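Local coordinates for protein beta-glucanase (Bacteroides thetaiotaomicron, PDB 6EUG) that binds glucoimidazole in the pocket of its glycoside hydrolase family 43 domain, part of a longer protein, and probably hydrolyses beta-1,3-galactosidic linkages of arabinogalactan, at residues A[40-48]-A[340-350]; A[55-63]-A[75-86]. One frame throughout, in Å; residues are numbered along the deposited sequence. Where two conformers were deposited one is given.

Contact 1 (A[40-48]-A[340-350])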
loop_
_atom_site.group_PDB
_atom_site.type_symbol
_atom_site.label_atom_id
_atom_site.label_comp_id
_atom_site.label_asym_id
_atom_site.label_seq_id
_atom_site.Cartn_x
_atom_site.Cartn_y
_atom_site.Cartn_z
ATOM N N GLY A 40 10.453 20.648 15.868
ATOM C CA GLY A 40 11.567 19.879 16.413
ATOM C C GLY A 40 11.232 18.477 16.883
ATOM O O GLY A 40 12.069 17.833 17.514
ATOM N N ASN A 41 10.034 17.984 16.568
ATOM C CA ASN A 41 9.584 16.643 17.000
ATOM C C ASN A 41 9.812 15.617 15.888
ATOM O O ASN A 41 9.652 15.925 14.706
ATOM C CB ASN A 41 8.097 16.671 17.391
ATOM C CG ASN A 41 7.833 17.558 18.610
ATOM O OD1 ASN A 41 6.867 18.346 18.641
ATOM N ND2 ASN A 41 8.705 17.458 19.601
ATOM N N VAL A 42 10.200 14.402 16.264
ATOM C CA VAL A 42 10.440 13.337 15.268
ATOM C C VAL A 42 9.178 13.111 14.396
ATOM O O VAL A 42 8.055 13.062 14.920
ATOM C CB VAL A 42 10.924 12.031 15.964
ATOM C CG1 VAL A 42 10.988 10.863 14.976
ATOM C CG2 VAL A 42 12.314 12.252 16.572
ATOM N N ILE A 43 9.354 13.020 13.069
ATOM C CA ILE A 43 8.231 12.781 12.153
ATOM C C ILE A 43 7.758 11.344 12.334
ATOM O O ILE A 43 8.567 10.412 12.255
ATOM C CB ILE A 43 8.604 13.060 10.661
ATOM C CG1 ILE A 43 8.957 14.566 10.495
ATOM C CG2 ILE A 43 7.468 12.626 9.728
ATOM C CD1 ILE A 43 9.447 14.982 9.109
ATOM N N ASN A 44 6.450 11.177 12.535
ATOM C CA ASN A 44 5.809 9.888 12.817
ATOM C C ASN A 44 4.707 9.641 11.775
ATOM O O ASN A 44 3.554 9.975 11.998
ATOM C CB ASN A 44 5.272 9.925 14.274
ATOM C CG ASN A 44 4.862 8.552 14.815
ATOM O OD1 ASN A 44 4.911 7.534 14.112
ATOM N ND2 ASN A 44 4.516 8.517 16.111
ATOM N N ALA A 45 5.099 9.058 10.622
ATOM C CA ALA A 45 4.231 8.852 9.464
ATOM C C ALA A 45 4.753 7.667 8.647
ATOM O O ALA A 45 5.235 7.815 7.511
ATOM C CB ALA A 45 4.153 10.088 8.592
ATOM N N HIS A 46 4.579 6.484 9.225
ATOM C CA HIS A 46 5.161 5.230 8.660
ATOM C C HIS A 46 4.163 4.538 7.680
ATOM O O HIS A 46 2.948 4.733 7.764
ATOM C CB HIS A 46 5.605 4.305 9.834
ATOM C CG HIS A 46 6.406 5.008 10.890
ATOM N ND1 HIS A 46 7.788 5.156 10.838
ATOM C CD2 HIS A 46 5.998 5.718 11.973
ATOM C CE1 HIS A 46 8.187 5.887 11.865
ATOM N NE2 HIS A 46 7.121 6.272 12.548
ATOM N N GLY A 47 4.665 3.721 6.757
ATOM C CA GLY A 47 3.809 3.097 5.752
ATOM C C GLY A 47 3.013 4.114 4.939
ATOM O O GLY A 47 1.861 3.864 4.567
ATOM N N GLY A 48 3.637 5.260 4.655
ATOM C CA GLY A 48 2.892 6.436 4.199
ATOM C C GLY A 48 2.756 6.610 2.695
ATOM O O GLY A 48 3.067 5.720 1.892
ATOM N N TRP A 340 12.319 -0.281 9.035
ATOM C CA TRP A 340 11.576 -0.638 10.240
ATOM C C TRP A 340 12.522 -1.011 11.393
ATOM O O TRP A 340 13.503 -1.746 11.175
ATOM C CB TRP A 340 10.626 -1.817 9.997
ATOM C CG TRP A 340 9.523 -1.562 9.001
ATOM C CD1 TRP A 340 9.410 -2.125 7.784
ATOM C CD2 TRP A 340 8.382 -0.719 9.170
ATOM N NE1 TRP A 340 8.274 -1.688 7.170
ATOM C CE2 TRP A 340 7.649 -0.780 7.979
ATOM C CE3 TRP A 340 7.961 0.155 10.189
ATOM C CZ2 TRP A 340 6.465 -0.104 7.803
ATOM C CZ3 TRP A 340 6.777 0.829 10.037
ATOM C CH2 TRP A 340 6.048 0.739 8.824
ATOM N N ARG A 341 12.196 -0.518 12.596
ATOM C CA ARG A 341 12.873 -0.907 13.859
ATOM C C ARG A 341 11.835 -1.559 14.767
ATOM O O ARG A 341 11.166 -0.881 15.556
ATOM C CB ARG A 341 13.493 0.303 14.545
ATOM C CG ARG A 341 14.642 0.860 13.746
ATOM C CD ARG A 341 15.394 1.923 14.500
ATOM N NE ARG A 341 16.577 2.330 13.738
ATOM C CZ ARG A 341 17.699 2.815 14.260
ATOM N NH1 ARG A 341 17.850 2.971 15.583
ATOM N NH2 ARG A 341 18.687 3.138 13.440
ATOM N N PRO A 342 11.643 -2.868 14.633
ATOM C CA PRO A 342 10.503 -3.521 15.344
ATOM C C PRO A 342 10.544 -3.423 16.889
ATOM O O PRO A 342 9.497 -3.450 17.528
ATOM C CB PRO A 342 10.580 -4.979 14.879
ATOM C CG PRO A 342 11.944 -5.152 14.313
ATOM C CD PRO A 342 12.415 -3.815 13.823
ATOM N N LYS A 343 11.744 -3.288 17.453
ATOM C CA LYS A 343 11.920 -3.123 18.900
ATOM C C LYS A 343 11.524 -1.692 19.405
ATOM O O LYS A 343 11.313 -1.506 20.602
ATOM C CB LYS A 343 13.364 -3.482 19.289
ATOM N N SER A 344 11.579 -0.669 18.540
ATOM C CA SER A 344 10.938 0.657 18.816
ATOM C C SER A 344 10.416 1.222 17.517
ATOM O O SER A 344 11.117 1.940 16.806
ATOM C CB SER A 344 11.869 1.713 19.467
ATOM O OG SER A 344 11.121 2.887 19.869
ATOM N N LEU A 345 9.169 0.911 17.208
ATOM C CA LEU A 345 8.630 1.292 15.883
ATOM C C LEU A 345 8.613 2.786 15.581
ATOM O O LEU A 345 8.817 3.149 14.426
ATOM C CB LEU A 345 7.264 0.664 15.633
ATOM C CG LEU A 345 7.383 -0.812 15.220
ATOM C CD1 LEU A 345 6.021 -1.442 15.288
ATOM C CD2 LEU A 345 7.959 -1.038 13.841
ATOM N N ALA A 346 8.409 3.656 16.575
ATOM C CA ALA A 346 8.489 5.111 16.366
ATOM C C ALA A 346 9.890 5.594 15.930
ATOM O O ALA A 346 10.009 6.674 15.334
ATOM C CB ALA A 346 8.041 5.866 17.627
ATOM N N ASP A 347 10.934 4.820 16.242
ATOM C CA ASP A 347 12.309 5.125 15.802
ATOM C C ASP A 347 12.582 4.634 14.352
ATOM O O ASP A 347 13.654 4.873 13.801
ATOM C CB ASP A 347 13.306 4.467 16.776
ATOM C CG ASP A 347 14.741 4.997 16.631
ATOM O OD1 ASP A 347 14.932 6.186 16.320
ATOM O OD2 ASP A 347 15.696 4.215 16.860
ATOM N N SER A 348 11.624 3.941 13.735
ATOM C CA SER A 348 11.753 3.550 12.302
ATOM C C SER A 348 12.007 4.808 11.417
ATOM O O SER A 348 11.469 5.901 11.665
ATOM C CB SER A 348 10.534 2.765 11.798
ATOM O OG SER A 348 10.180 1.676 12.626
ATOM N N ARG A 349 12.869 4.634 10.420
ATOM C CA ARG A 349 13.400 5.731 9.576
ATOM C C ARG A 349 12.771 5.700 8.182
ATOM O O ARG A 349 11.950 4.817 7.860
ATOM C CB ARG A 349 14.944 5.658 9.504
ATOM C CG ARG A 349 15.607 5.422 10.861
ATOM C CD ARG A 349 15.399 6.619 11.767
ATOM N NE ARG A 349 15.937 6.415 13.126
ATOM C CZ ARG A 349 17.209 6.600 13.491
ATOM N NH1 ARG A 349 18.138 6.981 12.612
ATOM N NH2 ARG A 349 17.561 6.405 14.761
ATOM N N TYR A 350 13.134 6.671 7.361
ATOM C CA TYR A 350 12.568 6.825 6.008
ATOM C C TYR A 350 13.687 6.781 4.965
ATOM O O TYR A 350 14.757 7.403 5.164
ATOM C CB TYR A 350 11.751 8.133 5.948
ATOM C CG TYR A 350 10.753 8.259 7.081
ATOM C CD1 TYR A 350 9.626 7.442 7.149
ATOM C CD2 TYR A 350 10.922 9.214 8.083
ATOM C CE1 TYR A 350 8.719 7.549 8.196
ATOM C CE2 TYR A 350 10.044 9.312 9.134
ATOM C CZ TYR A 350 8.932 8.512 9.176
ATOM O OH TYR A 350 8.090 8.621 10.215
HETATM O O HOH W 1 8.180 8.235 14.482
HETATM O O HOH W 2 9.371 4.169 8.805
#
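H46 and Y350 meet where the first and last blades of the five-bladed family 43 beta-propeller come together: 40-48 is the loop leading into the first blade, and 340-350 links two strands of the last. The Y350 hydroxyl links I43 and A45, the residues flanking N44. It donates to I43 O at 2.8 Å, from well above that carbonyl's plane, and accepts from A45 N at 3.1 Å along a nearly straight N-H direction (164°). The same oxygen lies over one face of the H46 imidazole, offset toward the rim, while L345 O sits over the opposite face. The ring planes of H46 and Y350 are inclined by only 26°, but with centroids 5.2 Å apart they slide past each other and barely overlap. At the imidazole edge, S348 O approaches in plane, 3.3 Å from H46 CE1.

With CG of H46 anti to its carbonyl carbon (chi1 -48°), the ring reaches in among these groups, and its CB packs 3.7 Å from W340 CZ3. Two waters lie in the ring plane. One is hydrogen-bonded to NE2 and donates to I43 O and, at 2.6 Å, to A346 O; the other lies 2.8 Å from ND1 and donates to R349 O. W340 NE1 donates a hydrogen bond to Q320 OE1, and its ring meets W284 edge-to-face, both residues of the glucoimidazole pocket; its side chain is about 5 Å from the bound ligand.

In this largely buried seam, then, the Y350 hydroxyl is gripped by two bonds in its opposite roles as donor and acceptor, and each imidazole nitrogen has a water that continues to a backbone carbonyl. Carbonyl oxygens above and beside the imidazole would probably give it electrostatically negative surroundings, and the two in-plane waters, with the oxygens over its faces, probably limit the ring's rotation.

Contact 2 (A[55-63]-A[75-86]); sequences GKYYWFGEH and INCYSSTDLYNW
The W86 indole is clasped between W59 and S80: W59 CE3 points over the centre of one face, S80 CB lies against the other, and S79 N comes to its edge in plane. W59 and W86 thus form a T-shaped stack, six-membered ring planes at 74° and centroids 5.1 Å apart. Placing W59 CG anti to the backbone N (chi1 179°) sends its edge to W86. On the sheet face that carries Y57 and W59, L83 CD2 makes a CH-pi contact 3.7 Å from the Y57 ring centroid, with S80 O and T81 O at that ring's edge. On the other side of the sheet, with Y58 and F60, C77 SG touches two rings, at the edge of Y58 and obliquely on F60, 3.8 Å from CE2.

Between these two faces runs the antiparallel hairpin of strands 56-62 and 75-80. Hydrogen-bonded pairs Y57-S80, W59-Y78 and G61-N76 carry two backbone bonds each; the straightest, W59 N to Y78 O, is 2.8 Å long (176°).

Strands 48-53 and 87-94 flank the hairpin and complete the four-stranded blade. W59 meets Y350 and W352 of the last blade, whereas F60 and I75 lean on strand 108-117 of the next.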
loop_
_atom_site.group_PDB
_atom_site.type_symbol
_atom_site.label_atom_id
_atom_site.label_comp_id
_atom_site.label_asym_id
_atom_site.label_seq_id
_atom_site.Cartn_x
_atom_site.Cartn_y
_atom_site.Cartn_z
ATOM N N GLY A 55 -1.141 23.947 -3.729
ATOM C CA GLY A 55 0.206 24.488 -3.500
ATOM C C GLY A 55 1.045 23.804 -2.429
ATOM O O GLY A 55 2.191 24.253 -2.176
ATOM N N LYS A 56 0.504 22.760 -1.769
ATOM C CA LYS A 56 1.228 22.048 -0.684
ATOM C C LYS A 56 1.179 20.520 -0.829
ATOM O O LYS A 56 0.176 19.943 -1.277
ATOM C CB LYS A 56 0.631 22.365 0.710
ATOM C CG LYS A 56 0.563 23.819 1.128
ATOM C CD LYS A 56 0.080 23.963 2.570
ATOM C CE LYS A 56 0.151 25.406 3.040
ATOM N NZ LYS A 56 0.269 25.473 4.525
ATOM N N TYR A 57 2.251 19.874 -0.407
ATOM C CA TYR A 57 2.327 18.426 -0.239
ATOM C C TYR A 57 1.765 18.037 1.144
ATOM O O TYR A 57 2.062 18.696 2.125
ATOM C CB TYR A 57 3.804 17.939 -0.369
ATOM C CG TYR A 57 4.378 18.242 -1.739
ATOM C CD1 TYR A 57 4.210 17.357 -2.785
ATOM C CD2 TYR A 57 5.133 19.401 -1.958
ATOM C CE1 TYR A 57 4.687 17.654 -4.051
ATOM C CE2 TYR A 57 5.611 19.723 -3.206
ATOM C CZ TYR A 57 5.452 18.827 -4.238
ATOM O OH TYR A 57 5.942 19.152 -5.494
ATOM N N TYR A 58 0.946 16.983 1.166
ATOM C CA TYR A 58 0.455 16.318 2.390
ATOM C C TYR A 58 0.953 14.878 2.456
ATOM O O TYR A 58 0.756 14.121 1.512
ATOM C CB TYR A 58 -1.073 16.385 2.438
ATOM C CG TYR A 58 -1.581 17.808 2.512
ATOM C CD1 TYR A 58 -1.786 18.573 1.352
ATOM C CD2 TYR A 58 -1.840 18.413 3.723
ATOM C CE1 TYR A 58 -2.240 19.893 1.429
ATOM C CE2 TYR A 58 -2.298 19.727 3.794
ATOM C CZ TYR A 58 -2.488 20.472 2.649
ATOM O OH TYR A 58 -2.915 21.813 2.714
ATOM N N TRP A 59 1.589 14.544 3.589
ATOM C CA TRP A 59 2.171 13.220 3.887
ATOM C C TRP A 59 1.319 12.583 4.978
ATOM O O TRP A 59 1.219 13.135 6.056
ATOM C CB TRP A 59 3.606 13.410 4.353
ATOM C CG TRP A 59 4.430 12.176 4.747
ATOM C CD1 TRP A 59 4.026 10.854 4.789
ATOM C CD2 TRP A 59 5.803 12.185 5.182
ATOM N NE1 TRP A 59 5.091 10.057 5.203
ATOM C CE2 TRP A 59 6.172 10.854 5.468
ATOM C CE3 TRP A 59 6.754 13.207 5.384
ATOM C CZ2 TRP A 59 7.447 10.516 5.953
ATOM C CZ3 TRP A 59 8.020 12.878 5.835
ATOM C CH2 TRP A 59 8.368 11.542 6.118
ATOM N N PHE A 60 0.617 11.502 4.647
ATOM C CA PHE A 60 -0.150 10.696 5.607
ATOM C C PHE A 60 0.583 9.421 5.972
ATOM O O PHE A 60 1.184 8.782 5.081
ATOM C CB PHE A 60 -1.528 10.338 5.033
ATOM C CG PHE A 60 -2.298 11.519 4.495
ATOM C CD1 PHE A 60 -2.105 11.991 3.178
ATOM C CD2 PHE A 60 -3.164 12.250 5.346
ATOM C CE1 PHE A 60 -2.798 13.105 2.706
ATOM C CE2 PHE A 60 -3.860 13.353 4.870
ATOM C CZ PHE A 60 -3.669 13.786 3.551
ATOM N N GLY A 61 0.513 9.002 7.251
ATOM C CA GLY A 61 1.119 7.720 7.637
ATOM C C GLY A 61 0.644 7.247 9.014
ATOM O O GLY A 61 -0.108 7.960 9.728
ATOM N N GLU A 62 1.117 6.058 9.388
ATOM C CA GLU A 62 0.817 5.426 10.698
ATOM C C GLU A 62 1.506 6.197 11.825
ATOM O O GLU A 62 2.720 6.520 11.721
ATOM C CB GLU A 62 1.361 4.011 10.711
ATOM C CG GLU A 62 0.867 3.107 9.604
ATOM C CD GLU A 62 1.815 1.964 9.266
ATOM O OE1 GLU A 62 1.485 1.204 8.332
ATOM O OE2 GLU A 62 2.875 1.811 9.948
ATOM N N HIS A 63 0.747 6.553 12.870
ATOM C CA HIS A 63 1.336 7.014 14.116
ATOM C C HIS A 63 1.711 5.757 14.935
ATOM O O HIS A 63 0.835 4.997 15.352
ATOM C CB HIS A 63 0.340 7.917 14.872
ATOM C CG HIS A 63 0.867 8.479 16.134
ATOM N ND1 HIS A 63 1.163 7.695 17.231
ATOM C CD2 HIS A 63 1.064 9.766 16.519
ATOM C CE1 HIS A 63 1.545 8.479 18.225
ATOM N NE2 HIS A 63 1.525 9.732 17.813
ATOM N N ILE A 75 -4.073 7.766 12.143
ATOM C CA ILE A 75 -3.320 8.188 10.957
ATOM C C ILE A 75 -2.908 9.660 11.094
ATOM O O ILE A 75 -3.775 10.556 11.232
ATOM C CB ILE A 75 -4.174 7.988 9.686
ATOM C CG1 ILE A 75 -4.641 6.510 9.519
ATOM C CG2 ILE A 75 -3.449 8.521 8.446
ATOM C CD1 ILE A 75 -3.530 5.453 9.585
ATOM N N ASN A 76 -1.602 9.903 11.042
ATOM C CA ASN A 76 -0.987 11.238 11.230
ATOM C C ASN A 76 -0.835 11.941 9.882
ATOM O O ASN A 76 -0.777 11.262 8.844
ATOM C CB ASN A 76 0.401 11.036 11.898
ATOM C CG ASN A 76 0.771 12.092 12.927
ATOM O OD1 ASN A 76 -0.013 12.983 13.271
ATOM N ND2 ASN A 76 1.979 11.955 13.478
ATOM N N CYS A 77 -0.750 13.276 9.892
ATOM C CA CYS A 77 -0.531 14.098 8.684
ATOM C C CYS A 77 0.496 15.231 8.903
ATOM O O CYS A 77 0.435 15.946 9.931
ATOM C CB CYS A 77 -1.844 14.719 8.249
ATOM S SG CYS A 77 -1.851 15.836 6.837
ATOM N N TYR A 78 1.368 15.411 7.907
ATOM C CA TYR A 78 2.346 16.534 7.827
ATOM C C TYR A 78 2.180 17.268 6.499
ATOM O O TYR A 78 1.823 16.639 5.487
ATOM C CB TYR A 78 3.787 16.020 7.982
ATOM C CG TYR A 78 4.066 15.360 9.343
ATOM C CD1 TYR A 78 3.681 14.049 9.611
ATOM C CD2 TYR A 78 4.635 16.074 10.385
ATOM C CE1 TYR A 78 3.923 13.445 10.844
ATOM C CE2 TYR A 78 4.866 15.493 11.639
ATOM C CZ TYR A 78 4.495 14.176 11.880
ATOM O OH TYR A 78 4.713 13.534 13.116
ATOM N N SER A 79 2.513 18.573 6.474
ATOM C CA SER A 79 2.399 19.368 5.217
ATOM C C SER A 79 3.709 20.111 4.907
ATOM O O SER A 79 4.500 20.332 5.820
ATOM C CB SER A 79 1.238 20.361 5.270
ATOM O OG SER A 79 1.456 21.365 6.249
ATOM N N SER A 80 3.939 20.417 3.621
ATOM C CA SER A 80 5.162 21.111 3.168
ATOM C C SER A 80 4.958 21.802 1.824
ATOM O O SER A 80 4.279 21.276 0.973
ATOM C CB SER A 80 6.293 20.108 2.969
ATOM O OG SER A 80 7.542 20.764 2.738
ATOM N N THR A 81 5.604 22.946 1.609
ATOM C CA THR A 81 5.633 23.542 0.270
ATOM C C THR A 81 6.863 23.063 -0.529
ATOM O O THR A 81 6.894 23.233 -1.761
ATOM C CB THR A 81 5.674 25.070 0.351
ATOM O OG1 THR A 81 6.808 25.457 1.129
ATOM C CG2 THR A 81 4.412 25.621 1.010
ATOM N N ASP A 82 7.858 22.474 0.147
ATOM C CA ASP A 82 9.199 22.249 -0.462
ATOM C C ASP A 82 9.786 20.813 -0.405
ATOM O O ASP A 82 10.874 20.577 -0.950
ATOM C CB ASP A 82 10.223 23.286 0.080
ATOM C CG ASP A 82 10.505 23.151 1.592
ATOM O OD1 ASP A 82 10.132 22.130 2.212
ATOM O OD2 ASP A 82 11.115 24.088 2.174
ATOM N N LEU A 83 9.060 19.881 0.241
ATOM C CA LEU A 83 9.503 18.496 0.517
ATOM C C LEU A 83 10.693 18.323 1.495
ATOM O O LEU A 83 11.194 17.188 1.653
ATOM C CB LEU A 83 9.748 17.709 -0.798
ATOM C CG LEU A 83 8.486 17.576 -1.664
ATOM C CD1 LEU A 83 8.856 17.105 -3.073
ATOM C CD2 LEU A 83 7.468 16.618 -1.056
ATOM N N TYR A 84 11.122 19.413 2.143
ATOM C CA TYR A 84 12.207 19.387 3.143
ATOM C C TYR A 84 11.711 19.716 4.541
ATOM O O TYR A 84 12.129 19.069 5.505
ATOM C CB TYR A 84 13.317 20.393 2.798
ATOM C CG TYR A 84 14.026 20.186 1.477
ATOM C CD1 TYR A 84 14.894 19.124 1.300
ATOM C CD2 TYR A 84 13.882 21.092 0.424
ATOM C CE1 TYR A 84 15.563 18.937 0.105
ATOM C CE2 TYR A 84 14.559 20.908 -0.781
ATOM C CZ TYR A 84 15.395 19.828 -0.925
ATOM O OH TYR A 84 16.080 19.594 -2.095
ATOM N N ASN A 85 10.852 20.738 4.646
ATOM C CA ASN A 85 10.374 21.275 5.936
ATOM C C ASN A 85 8.897 20.876 6.139
ATOM O O ASN A 85 8.006 21.292 5.377
ATOM C CB ASN A 85 10.527 22.799 5.964
ATOM C CG ASN A 85 11.979 23.246 5.868
ATOM O OD1 ASN A 85 12.425 23.749 4.832
ATOM N ND2 ASN A 85 12.730 23.036 6.921
ATOM N N TRP A 86 8.656 20.077 7.172
ATOM C CA TRP A 86 7.339 19.441 7.393
ATOM C C TRP A 86 6.667 19.993 8.673
ATOM O O TRP A 86 7.230 19.888 9.776
ATOM C CB TRP A 86 7.525 17.925 7.491
ATOM C CG TRP A 86 7.909 17.305 6.179
ATOM C CD1 TRP A 86 9.155 16.954 5.794
ATOM C CD2 TRP A 86 7.047 17.009 5.077
ATOM N NE1 TRP A 86 9.137 16.447 4.511
ATOM C CE2 TRP A 86 7.852 16.463 4.047
ATOM C CE3 TRP A 86 5.663 17.120 4.867
ATOM C CZ2 TRP A 86 7.327 16.089 2.792
ATOM C CZ3 TRP A 86 5.127 16.730 3.637
ATOM C CH2 TRP A 86 5.957 16.218 2.614
HETATM O O HOH W 3 4.704 24.134 -3.685
HETATM O O HOH W 4 2.794 23.596 5.585
#

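How the contacts relate
Centres 14 Å apart, the two contacts lie on the same side of the chain's centre. Contact 2 is nested in sequence inside the loop that contact 1 closes: 40-48 comes first, then the hairpin 55-63/75-86, and 340-350 returns near the end of the chain. Contact 2 is thus internal to the first blade, while contact 1 joins that blade to the last and helps close the ring. They meet directly, with probable hydrogen bonds from E62 N to H46 O (2.8 Å) and from N76 ND2 to N44 O (2.9 Å). The side chains of E62 and W340 each lie about 5 Å from the glucoimidazole, so the seam borders the ligand pocket.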